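Long-range contacts in uncharacterized protein (PDB 3WZ2), which probably acts as an archaeal proteasome-assembly chaperone and may serve as a proteasome activator: residues Gly30-Ile35 with Arg189-Val194; Ala37-Lys42 with Leu204-Glu209; Val113-Gly118 with Gly158-Leu163; Trp131-Ser136 with Val176-Thr181. One frame throughout, in Å; residues are numbered along the deposited sequence.

Contact 1 of 4, residues Gly30-Ile35 with Arg189-Val194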
loop_
_atom_site.group_PDB
_atom_site.type_symbol
_atom_site.label_atom_id
_atom_site.label_comp_id
_atom_site.label_asym_id
_atom_site.label_seq_id
_atom_site.Cartn_x
_atom_site.Cartn_y
_atom_site.Cartn_z
ATOM N N GLY B 30 -20.885 17.939 11.587
ATOM C CA GLY B 30 -21.127 19.302 12.034
ATOM C C GLY B 30 -19.986 19.971 12.738
ATOM O O GLY B 30 -20.135 21.095 13.217
ATOM N N LEU B 31 -18.869 19.266 12.886
ATOM C CA LEU B 31 -17.830 19.626 13.854
ATOM C C LEU B 31 -18.392 19.980 15.236
ATOM O O LEU B 31 -17.833 20.773 15.975
ATOM C CB LEU B 31 -16.992 20.752 13.312
ATOM C CG LEU B 31 -16.176 20.432 12.071
ATOM C CD1 LEU B 31 -15.549 21.701 11.525
ATOM C CD2 LEU B 31 -15.072 19.419 12.357
ATOM N N VAL B 32 -19.456 19.307 15.621
ATOM C CA VAL B 32 -20.140 19.597 16.866
ATOM C C VAL B 32 -19.226 19.329 18.022
ATOM O O VAL B 32 -19.045 20.170 18.907
ATOM C CB VAL B 32 -21.449 18.803 16.982
ATOM C CG1 VAL B 32 -22.132 18.999 18.308
ATOM C CG2 VAL B 32 -22.404 19.201 15.862
ATOM N N GLY B 33 -18.672 18.135 18.064
ATOM C CA GLY B 33 -17.806 17.767 19.190
ATOM C C GLY B 33 -16.548 18.588 19.225
ATOM O O GLY B 33 -16.073 18.959 20.311
ATOM N N HIS B 34 -16.001 18.856 18.042
ATOM C CA HIS B 34 -14.785 19.685 17.909
ATOM C C HIS B 34 -14.956 21.100 18.440
ATOM O O HIS B 34 -14.169 21.595 19.247
ATOM C CB HIS B 34 -14.399 19.735 16.443
ATOM C CG HIS B 34 -13.176 20.530 16.173
ATOM N ND1 HIS B 34 -11.906 20.023 16.360
ATOM C CD2 HIS B 34 -13.016 21.795 15.703
ATOM C CE1 HIS B 34 -11.016 20.956 16.069
ATOM N NE2 HIS B 34 -11.660 22.029 15.643
ATOM N N ILE B 35 -16.053 21.747 18.052
ATOM C CA ILE B 35 -16.346 23.076 18.599
ATOM C C ILE B 35 -16.574 23.007 20.110
ATOM O O ILE B 35 -16.048 23.807 20.886
ATOM C CB ILE B 35 -17.580 23.663 17.865
ATOM C CG1 ILE B 35 -17.216 23.920 16.403
ATOM C CG2 ILE B 35 -18.013 24.949 18.513
ATOM C CD1 ILE B 35 -18.395 24.036 15.461
ATOM N N ARG B 189 -24.028 26.086 17.125
ATOM C CA ARG B 189 -25.235 26.110 17.954
ATOM C C ARG B 189 -25.580 24.758 18.500
ATOM O O ARG B 189 -25.924 24.657 19.656
ATOM C CB ARG B 189 -26.421 26.658 17.179
ATOM C CG ARG B 189 -26.220 28.139 16.933
ATOM C CD ARG B 189 -27.301 28.753 16.086
ATOM N NE ARG B 189 -26.631 29.786 15.312
ATOM C CZ ARG B 189 -26.409 31.032 15.718
ATOM N NH1 ARG B 189 -26.852 31.472 16.894
ATOM N NH2 ARG B 189 -25.767 31.848 14.898
ATOM N N ALA B 190 -25.417 23.725 17.690
ATOM C CA ALA B 190 -25.460 22.369 18.178
ATOM C C ALA B 190 -24.371 22.091 19.192
ATOM O O ALA B 190 -24.641 21.496 20.230
ATOM C CB ALA B 190 -25.368 21.370 17.021
ATOM N N ALA B 191 -23.171 22.615 18.962
ATOM C CA ALA B 191 -22.110 22.490 19.949
ATOM C C ALA B 191 -22.525 23.080 21.286
ATOM O O ALA B 191 -22.299 22.511 22.350
ATOM C CB ALA B 191 -20.827 23.110 19.463
ATOM N N ALA B 192 -23.128 24.244 21.237
ATOM C CA ALA B 192 -23.588 24.919 22.444
ATOM C C ALA B 192 -24.625 24.090 23.154
ATOM O O ALA B 192 -24.587 24.002 24.371
ATOM C CB ALA B 192 -24.155 26.295 22.103
ATOM N N ASN B 193 -25.566 23.499 22.410
ATOM C CA ASN B 193 -26.538 22.603 23.024
ATOM C C ASN B 193 -25.850 21.447 23.783
ATOM O O ASN B 193 -26.265 21.066 24.879
ATOM C CB ASN B 193 -27.476 21.994 21.967
ATOM C CG ASN B 193 -28.330 23.039 21.241
ATOM O OD1 ASN B 193 -28.546 24.111 21.758
ATOM N ND2 ASN B 193 -28.882 22.670 20.076
ATOM N N VAL B 194 -24.797 20.889 23.182
ATOM C CA VAL B 194 -24.076 19.791 23.801
ATOM C C VAL B 194 -23.318 20.249 25.045
ATOM O O VAL B 194 -23.344 19.584 26.080
ATOM C CB VAL B 194 -23.123 19.121 22.799
ATOM C CG1 VAL B 194 -22.178 18.204 23.505
ATOM C CG2 VAL B 194 -23.945 18.371 21.763
#

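Contact 2 of 4, residues Ala37-Lys42 with Leu204-Glu209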
loop_
_atom_site.group_PDB
_atom_site.type_symbol
_atom_site.label_atom_id
_atom_site.label_comp_id
_atom_site.label_asym_id
_atom_site.label_seq_id
_atom_site.Cartn_x
_atom_site.Cartn_y
_atom_site.Cartn_z
ATOM N N ALA B 37 -15.564 20.886 22.368
ATOM C CA ALA B 37 -14.410 20.522 23.189
ATOM C C ALA B 37 -13.388 21.626 23.231
ATOM O O ALA B 37 -12.788 21.861 24.287
ATOM C CB ALA B 37 -13.775 19.235 22.673
ATOM N N ASN B 38 -13.183 22.278 22.099
ATOM C CA ASN B 38 -12.313 23.465 22.047
ATOM C C ASN B 38 -12.833 24.602 22.895
ATOM O O ASN B 38 -12.089 25.184 23.683
ATOM C CB ASN B 38 -12.104 23.935 20.622
ATOM C CG ASN B 38 -11.020 23.138 19.906
ATOM O OD1 ASN B 38 -9.832 23.408 20.080
ATOM N ND2 ASN B 38 -11.422 22.115 19.136
ATOM N N PHE B 39 -14.136 24.843 22.822
ATOM C CA PHE B 39 -14.739 25.826 23.691
ATOM C C PHE B 39 -14.520 25.481 25.146
ATOM O O PHE B 39 -14.097 26.315 25.930
ATOM C CB PHE B 39 -16.221 25.944 23.407
ATOM C CG PHE B 39 -16.883 27.026 24.194
ATOM C CD1 PHE B 39 -16.500 28.351 24.000
ATOM C CD2 PHE B 39 -17.874 26.744 25.102
ATOM C CE1 PHE B 39 -17.091 29.354 24.700
ATOM C CE2 PHE B 39 -18.468 27.759 25.825
ATOM C CZ PHE B 39 -18.074 29.071 25.616
ATOM N N LEU B 40 -14.813 24.248 25.550
ATOM C CA LEU B 40 -14.639 23.919 26.952
ATOM C C LEU B 40 -13.231 24.037 27.442
ATOM O O LEU B 40 -13.017 24.385 28.599
ATOM C CB LEU B 40 -15.112 22.520 27.265
ATOM C CG LEU B 40 -16.617 22.360 27.334
ATOM C CD1 LEU B 40 -17.008 20.920 27.078
ATOM C CD2 LEU B 40 -17.102 22.811 28.695
ATOM N N ALA B 41 -12.267 23.656 26.623
ATOM C CA ALA B 41 -10.894 23.664 27.080
ATOM C C ALA B 41 -10.447 25.099 27.352
ATOM O O ALA B 41 -9.741 25.362 28.320
ATOM C CB ALA B 41 -10.002 23.035 26.043
ATOM N N LYS B 42 -10.884 26.010 26.485
ATOM C CA LYS B 42 -10.597 27.433 26.632
ATOM C C LYS B 42 -11.358 28.050 27.797
ATOM O O LYS B 42 -10.759 28.715 28.629
ATOM C CB LYS B 42 -10.907 28.163 25.334
ATOM C CG LYS B 42 -10.768 29.673 25.417
ATOM C CD LYS B 42 -11.106 30.337 24.086
ATOM C CE LYS B 42 -9.860 30.354 23.204
ATOM N NZ LYS B 42 -10.162 30.649 21.776
ATOM N N LEU B 204 -20.606 21.735 36.036
ATOM C CA LEU B 204 -19.717 22.830 35.738
ATOM C C LEU B 204 -20.462 24.145 35.678
ATOM O O LEU B 204 -21.704 24.191 35.800
ATOM C CB LEU B 204 -18.953 22.538 34.461
ATOM C CG LEU B 204 -18.153 21.246 34.506
ATOM C CD1 LEU B 204 -17.516 20.978 33.153
ATOM C CD2 LEU B 204 -17.131 21.326 35.634
ATOM N N ASN B 205 -19.702 25.224 35.576
ATOM C CA ASN B 205 -20.306 26.542 35.502
ATOM C C ASN B 205 -19.894 27.238 34.226
ATOM O O ASN B 205 -19.450 28.379 34.285
ATOM C CB ASN B 205 -19.935 27.374 36.746
ATOM C CG ASN B 205 -20.493 26.771 38.026
ATOM O OD1 ASN B 205 -19.792 26.060 38.742
ATOM N ND2 ASN B 205 -21.762 27.048 38.312
ATOM N N VAL B 206 -20.051 26.565 33.082
ATOM C CA VAL B 206 -19.778 27.179 31.791
ATOM C C VAL B 206 -20.995 27.730 31.061
ATOM O O VAL B 206 -21.899 27.009 30.660
ATOM C CB VAL B 206 -19.006 26.219 30.851
ATOM C CG1 VAL B 206 -18.549 26.932 29.577
ATOM C CG2 VAL B 206 -17.793 25.708 31.587
ATOM N N SER B 207 -20.954 29.022 30.799
ATOM C CA SER B 207 -21.939 29.667 29.959
ATOM C C SER B 207 -21.604 29.420 28.480
ATOM O O SER B 207 -20.465 29.564 28.063
ATOM C CB SER B 207 -21.932 31.185 30.234
ATOM O OG SER B 207 -22.752 31.873 29.291
ATOM N N VAL B 208 -22.607 29.131 27.689
ATOM C CA VAL B 208 -22.429 29.045 26.240
ATOM C C VAL B 208 -22.646 30.350 25.475
ATOM O O VAL B 208 -22.525 30.360 24.233
ATOM C CB VAL B 208 -23.296 27.937 25.585
ATOM C CG1 VAL B 208 -22.939 26.599 26.195
ATOM C CG2 VAL B 208 -24.775 28.222 25.704
ATOM N N GLU B 209 -22.931 31.443 26.182
ATOM C CA GLU B 209 -23.197 32.710 25.509
ATOM C C GLU B 209 -22.055 33.191 24.626
ATOM O O GLU B 209 -22.289 33.621 23.493
ATOM C CB GLU B 209 -23.627 33.789 26.508
ATOM C CG GLU B 209 -25.012 33.553 27.111
ATOM C CD GLU B 209 -26.147 33.648 26.088
ATOM O OE1 GLU B 209 -26.142 34.611 25.277
ATOM O OE2 GLU B 209 -27.053 32.773 26.093
#

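Contact 3 of 4, residues Val113-Gly118 with Gly158-Leu163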
loop_
_atom_site.group_PDB
_atom_site.type_symbol
_atom_site.label_atom_id
_atom_site.label_comp_id
_atom_site.label_asym_id
_atom_site.label_seq_id
_atom_site.Cartn_x
_atom_site.Cartn_y
_atom_site.Cartn_z
ATOM N N VAL B 113 -16.048 8.336 30.650
ATOM C CA VAL B 113 -15.580 8.569 29.319
ATOM C C VAL B 113 -16.742 9.115 28.536
ATOM O O VAL B 113 -17.718 8.421 28.306
ATOM C CB VAL B 113 -15.069 7.257 28.696
ATOM C CG1 VAL B 113 -14.357 7.522 27.390
ATOM C CG2 VAL B 113 -14.123 6.552 29.659
ATOM N N ILE B 114 -16.631 10.357 28.083
ATOM C CA ILE B 114 -17.755 11.051 27.474
ATOM C C ILE B 114 -17.310 11.542 26.108
ATOM O O ILE B 114 -16.395 12.346 26.000
ATOM C CB ILE B 114 -18.187 12.258 28.331
ATOM C CG1 ILE B 114 -18.607 11.822 29.720
ATOM C CG2 ILE B 114 -19.359 12.970 27.683
ATOM C CD1 ILE B 114 -18.677 12.939 30.749
ATOM N N SER B 115 -17.984 11.093 25.063
ATOM C CA SER B 115 -17.755 11.629 23.732
ATOM C C SER B 115 -18.820 12.653 23.359
ATOM O O SER B 115 -19.981 12.509 23.687
ATOM C CB SER B 115 -17.742 10.468 22.706
ATOM O OG SER B 115 -16.637 9.613 22.941
ATOM N N LEU B 116 -18.380 13.712 22.709
ATOM C CA LEU B 116 -19.236 14.751 22.211
ATOM C C LEU B 116 -19.296 14.637 20.705
ATOM O O LEU B 116 -18.262 14.657 20.037
ATOM C CB LEU B 116 -18.651 16.112 22.575
ATOM C CG LEU B 116 -18.295 16.276 24.034
ATOM C CD1 LEU B 116 -17.803 17.688 24.230
ATOM C CD2 LEU B 116 -19.491 15.976 24.927
ATOM N N ALA B 117 -20.484 14.447 20.176
ATOM C CA ALA B 117 -20.641 14.157 18.749
ATOM C C ALA B 117 -21.815 14.931 18.182
ATOM O O ALA B 117 -22.621 15.506 18.934
ATOM C CB ALA B 117 -20.854 12.670 18.540
ATOM N N GLY B 118 -21.954 14.849 16.859
ATOM C CA GLY B 118 -23.095 15.387 16.144
ATOM C C GLY B 118 -23.960 14.296 15.547
ATOM O O GLY B 118 -23.529 13.187 15.419
ATOM N N GLY B 158 -16.693 6.808 13.636
ATOM C CA GLY B 158 -15.532 7.529 14.083
ATOM C C GLY B 158 -15.147 7.247 15.518
ATOM O O GLY B 158 -15.621 6.274 16.152
ATOM N N MET B 159 -14.291 8.121 16.032
ATOM C CA MET B 159 -13.735 7.964 17.365
ATOM C C MET B 159 -14.835 7.773 18.402
ATOM O O MET B 159 -14.701 6.942 19.311
ATOM C CB MET B 159 -12.823 9.163 17.710
ATOM C CG MET B 159 -12.239 9.149 19.115
ATOM S SD MET B 159 -11.143 7.773 19.426
ATOM C CE MET B 159 -9.635 8.300 18.620
ATOM N N SER B 160 -15.892 8.593 18.307
ATOM C CA SER B 160 -16.913 8.609 19.352
ATOM C C SER B 160 -17.595 7.258 19.459
ATOM O O SER B 160 -17.756 6.715 20.544
ATOM C CB SER B 160 -17.936 9.715 19.090
ATOM O OG SER B 160 -17.287 10.962 19.315
ATOM N N GLY B 161 -17.952 6.682 18.313
ATOM C CA GLY B 161 -18.511 5.310 18.290
ATOM C C GLY B 161 -17.570 4.259 18.852
ATOM O O GLY B 161 -17.975 3.359 19.568
ATOM N N LYS B 162 -16.296 4.358 18.500
ATOM C CA LYS B 162 -15.328 3.349 18.897
ATOM C C LYS B 162 -15.079 3.403 20.380
ATOM O O LYS B 162 -15.062 2.393 21.034
ATOM C CB LYS B 162 -13.991 3.505 18.145
ATOM C CG LYS B 162 -13.061 2.293 18.305
ATOM C CD LYS B 162 -13.635 1.094 17.552
ATOM C CE LYS B 162 -13.028 -0.238 17.916
ATOM N NZ LYS B 162 -11.650 -0.358 17.410
ATOM N N LEU B 163 -14.904 4.605 20.897
ATOM C CA LEU B 163 -14.669 4.780 22.327
ATOM C C LEU B 163 -15.833 4.324 23.148
ATOM O O LEU B 163 -15.669 3.675 24.172
ATOM C CB LEU B 163 -14.452 6.243 22.662
ATOM C CG LEU B 163 -13.312 6.779 23.460
ATOM C CD1 LEU B 163 -12.142 5.849 23.345
ATOM C CD2 LEU B 163 -12.998 8.237 23.116
HETATM O O HOH W 1 -17.161 13.751 17.774
#

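Contact 4 of 4, residues Trp131-Ser136 with Val176-Thr181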
loop_
_atom_site.group_PDB
_atom_site.type_symbol
_atom_site.label_atom_id
_atom_site.label_comp_id
_atom_site.label_asym_id
_atom_site.label_seq_id
_atom_site.Cartn_x
_atom_site.Cartn_y
_atom_site.Cartn_z
ATOM N N TRP B 131 -29.283 14.123 22.050
ATOM C CA TRP B 131 -29.534 12.756 22.478
ATOM C C TRP B 131 -28.351 12.237 23.254
ATOM O O TRP B 131 -27.279 12.794 23.219
ATOM C CB TRP B 131 -29.786 11.849 21.263
ATOM C CG TRP B 131 -30.966 12.201 20.429
ATOM C CD1 TRP B 131 -31.050 13.210 19.535
ATOM C CD2 TRP B 131 -32.225 11.506 20.360
ATOM N NE1 TRP B 131 -32.275 13.199 18.906
ATOM C CE2 TRP B 131 -33.014 12.161 19.390
ATOM C CE3 TRP B 131 -32.736 10.373 20.983
ATOM C CZ2 TRP B 131 -34.314 11.744 19.067
ATOM C CZ3 TRP B 131 -34.035 9.947 20.658
ATOM C CH2 TRP B 131 -34.811 10.636 19.721
ATOM N N GLY B 132 -28.540 11.105 23.904
ATOM C CA GLY B 132 -27.509 10.477 24.674
ATOM C C GLY B 132 -27.526 8.975 24.456
ATOM O O GLY B 132 -28.575 8.395 24.101
ATOM N N ILE B 133 -26.375 8.336 24.677
ATOM C CA ILE B 133 -26.325 6.886 24.728
ATOM C C ILE B 133 -25.204 6.502 25.677
ATOM O O ILE B 133 -24.180 7.164 25.758
ATOM C CB ILE B 133 -26.135 6.282 23.306
ATOM C CG1 ILE B 133 -26.083 4.752 23.324
ATOM C CG2 ILE B 133 -24.874 6.802 22.672
ATOM C CD1 ILE B 133 -27.387 4.072 23.717
ATOM N N GLY B 134 -25.428 5.434 26.411
ATOM C CA GLY B 134 -24.524 4.986 27.434
ATOM C C GLY B 134 -23.975 3.638 27.046
ATOM O O GLY B 134 -24.604 2.896 26.294
ATOM N N GLY B 135 -22.812 3.314 27.585
ATOM C CA GLY B 135 -22.160 2.050 27.280
ATOM C C GLY B 135 -22.815 0.846 27.914
ATOM O O GLY B 135 -22.583 -0.266 27.486
ATOM N N SER B 136 -23.583 1.060 28.966
ATOM C CA SER B 136 -24.444 0.021 29.522
ATOM C C SER B 136 -25.741 0.662 29.995
ATOM O O SER B 136 -25.883 1.903 29.994
ATOM C CB SER B 136 -23.759 -0.657 30.733
ATOM O OG SER B 136 -23.873 0.182 31.899
ATOM N N VAL B 176 -21.996 8.864 25.023
ATOM C CA VAL B 176 -21.927 9.847 23.955
ATOM C C VAL B 176 -23.121 10.824 24.070
ATOM O O VAL B 176 -24.248 10.408 24.252
ATOM C CB VAL B 176 -21.941 9.170 22.579
ATOM C CG1 VAL B 176 -21.690 10.178 21.463
ATOM C CG2 VAL B 176 -20.902 8.043 22.501
ATOM N N LEU B 177 -22.837 12.112 23.959
ATOM C CA LEU B 177 -23.867 13.132 23.790
ATOM C C LEU B 177 -23.882 13.547 22.328
ATOM O O LEU B 177 -22.816 13.859 21.774
ATOM C CB LEU B 177 -23.543 14.330 24.658
ATOM C CG LEU B 177 -23.411 14.056 26.153
ATOM C CD1 LEU B 177 -22.991 15.317 26.877
ATOM C CD2 LEU B 177 -24.730 13.567 26.693
ATOM N N LEU B 178 -25.068 13.488 21.703
ATOM C CA LEU B 178 -25.207 13.787 20.302
ATOM C C LEU B 178 -26.093 14.992 20.053
ATOM O O LEU B 178 -27.302 14.949 20.293
ATOM C CB LEU B 178 -25.792 12.598 19.570
ATOM C CG LEU B 178 -24.939 11.345 19.646
ATOM C CD1 LEU B 178 -25.606 10.325 20.531
ATOM C CD2 LEU B 178 -24.750 10.768 18.292
ATOM N N GLY B 179 -25.486 16.053 19.546
ATOM C CA GLY B 179 -26.237 17.233 19.135
ATOM C C GLY B 179 -26.767 17.035 17.753
ATOM O O GLY B 179 -25.989 16.906 16.798
ATOM N N GLU B 180 -28.076 16.999 17.636
ATOM C CA GLU B 180 -28.726 17.119 16.329
ATOM C C GLU B 180 -28.238 18.334 15.585
ATOM O O GLU B 180 -28.003 19.417 16.159
ATOM C CB GLU B 180 -30.247 17.212 16.445
ATOM C CG GLU B 180 -30.913 15.954 16.951
ATOM C CD GLU B 180 -32.438 16.075 16.998
ATOM O OE1 GLU B 180 -32.929 17.232 16.986
ATOM O OE2 GLU B 180 -33.144 15.041 17.028
ATOM N N THR B 181 -28.020 18.143 14.297
ATOM C CA THR B 181 -27.475 19.201 13.436
ATOM C C THR B 181 -27.884 18.895 11.994
ATOM O O THR B 181 -28.360 17.782 11.679
ATOM C CB THR B 181 -25.941 19.328 13.611
ATOM O OG1 THR B 181 -25.448 20.470 12.882
ATOM C CG2 THR B 181 -25.207 18.082 13.138
#

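Contact 1 of 4, residues Gly30-Ile35 with Arg189-Val194
Ala190 meets Val32 methyl to methyl: its CB lies 3.9 Å from Val32 CG2, the branch that stands beside the backbone N of Val32. Thr181, from the end of strand 174-181, packs against both residues, and Leu116 of strand 112-120 against Gly33 and Val194, which places helices 32-43 and 188-202 side by side on one face of the mixed sheet. One position on, Ala191 sits where the backbones come nearest, its CA 4.7 Å from that of Val32, a close approach that the small alanine side chain accommodates. Its CB lies 3.5 Å from Val32 O and equally close, 3.5 Å, to Ile35 CG2, nearer than two methyl carbons normally come. Val32 CG1, anti to the backbone N (chi1 176°), reaches over the backbone of Ala191 and lies 3.8 Å from Ala191 N. Val194, a turn further on, completes the row by bringing CG2 to 4.0 Å from the same Val32 CG1. The two branches of Val32 divide the contact, CG2 on Ala190 and CG1 on Ala191 and Val194. Leu211 and Leu222 also pack on Ile35. Here the two helices meet through close-fitting apolar surfaces, without directional bonds between these segments.

Contact 2 of 4, residues Ala37-Lys42 with Leu204-Glu209
Phe39 reaches from helix 32-43 to the segment 204-209, meeting Val206, Ser207 and Val208. Its CG lies anti to the backbone N (chi1 -175°), which starts the side chain on its course from the helix towards this loop. The far end of the ring does the touching. Phe39 CZ comes 3.5 Å from Ser207 O, and the carbonyl oxygen lies at the ring edge, in the plane of the ring, where aromatic C-H groups carry a slight positive charge. Phe39 CE2 also packs against Val206 CG1 at 3.8 Å, the two side chains sliding past each other in opposite directions, and approaches the backbone of Val208 at CA, 4.2 Å away. Pro210 and Leu211 of helix 209-213 add to the surroundings of the ring. The loop joins helix 188-202 to helix 209-213, and Ser207 caps the turn that leads into the latter: Ser207 OG accepts a nearly straight hydrogen bond from Glu209 N (3.1 Å, 163°). Ser207 thus plays two parts, its hydroxyl accepting the capping bond and its carbonyl oxygen meeting the ring edge. Leu40, next along the helix, crosses Val206 obliquely, with Leu40 CD2 4.2 Å from Val206 CG2. Val206 is thereby shared between the two helix residues, CG1 on the phenylalanine and CG2 on the leucine. Leu40 also packs on Leu198 of helix 188-202 and on Ile82 of strand 80-85, while Val206 N is hydrogen-bonded to Asn199 OD1 of helix 188-202.

Contact 3 of 4, residues Val113-Gly118 with Gly158-Leu163
Ser115 of strand 113-118 and Ser160 of helix 158-163 meet where the two backbones come nearest, with their CA atoms 5.4 Å apart. Their two hydroxyls share an acceptor rather than bonding to each other: both OG atoms are hydrogen-bonded to Glu24 OE1, from the neighbouring strand 21-24. A water adds a second polar link, donating to Leu116 O at 2.7 Å and to Ser160 OG at 3.2 Å, and so joins the strand backbone to the helix. The rotation of Ser160, with OG anti to the carbonyl carbon (chi1 -70°), sets the hydroxyl where it meets Ser115 CB, the water and Glu24.

The van der Waals contacts surround these bonds. Ser115 CB lies 3.5 Å from Ser160 OG, and Ala117 CB approaches the same hydroxyl at 4.0 Å. Further along, Leu163 brings CD2 to 3.9 Å from Ser115 OG. Val113 CG1 lies 4.1 Å from Leu163 CG, the two side chains crossing at about a right angle. Leu105 and Val102 of helix 91-107 extend this apolar end, packing on Val113 and Leu163 respectively. The helix lies over one face of the mixed sheet, its direction 144° from that of the strand, at an axis distance of 8.3 Å. Gly161 O is hydrogen-bonded to Ser61 OG of a second subunit.

Small serines allow this close approach, and the shared glutamate oxygen and bridging water give their buried hydroxyls polar partners, so helix and sheet are joined by bonds as well as packing.

Contact 4 of 4, residues Trp131-Ser136 with Val176-Thr181
Trp131 NE1 donates to Glu180 OE2 over 2.8 Å in an almost straight bond (177°). The oxygen lies in the plane of the indole, whereas the N-H comes from above the carboxylate plane, the two flat groups being turned 44° apart. Glu180 OE1 is engaged by a salt bridge to Lys125 and a bond from Glu129 N, so both carboxylate oxygens are held. A phenylalanine in place of Trp131 would probably leave Glu180 OE2 without this donor and the carboxylate less firmly fixed.

Backbone bonds join the strands in antiparallel register. Trp131 and Leu178 form one hydrogen-bonded pair, Trp131 N to Leu178 O and Leu178 N to Trp131 O both measuring 2.8 Å; Ile133 and Val176 form the next. Between them, Gly132 and Leu177 are a non-hydrogen-bonded pair, where Gly132 CA makes a CA-H...O contact of 3.3 Å with Val176 O.

Packing follows on the face that carries Trp131, Ile133, Val176 and Leu178. Ile133 and Val176 lie side by side, pointing the same way, with Ile133 CG2 3.8 Å from Val176 CB. The same methyl is 4.2 Å from Leu178 CD1. Ile133 also packs on Gly66 of a second subunit. The arrangement is that of neighbouring antiparallel strands within the mixed sheet of this PAC2-family fold, strand 174-181 pairing on its other edge with strand 112-120.

Overall arrangement
Contacts 3 and 4 are formed on adjacent strands of the mixed sheet, their centres about 9 Å apart, joined by probable hydrogen bonds from Ala117 N to Leu177 O and from Leu177 N to Ser115 O. Contact 1 packs against both: Val194 CG1 lies 3.8 Å from Leu116 CD2, and Ala190 CB 3.4 Å from Glu180 O. Contact 2 continues helix 32-43 from contact 1, about 11 Å away between centres, and Val208 CG1 touches Ala192 O. Its centre lies about 18 Å from those of contacts 3 and 4, and it touches neither. Contacts 3 and 4 also reach a second subunit, whereas contacts 1 and 2 are touched by no other chain of the five-chain assembly.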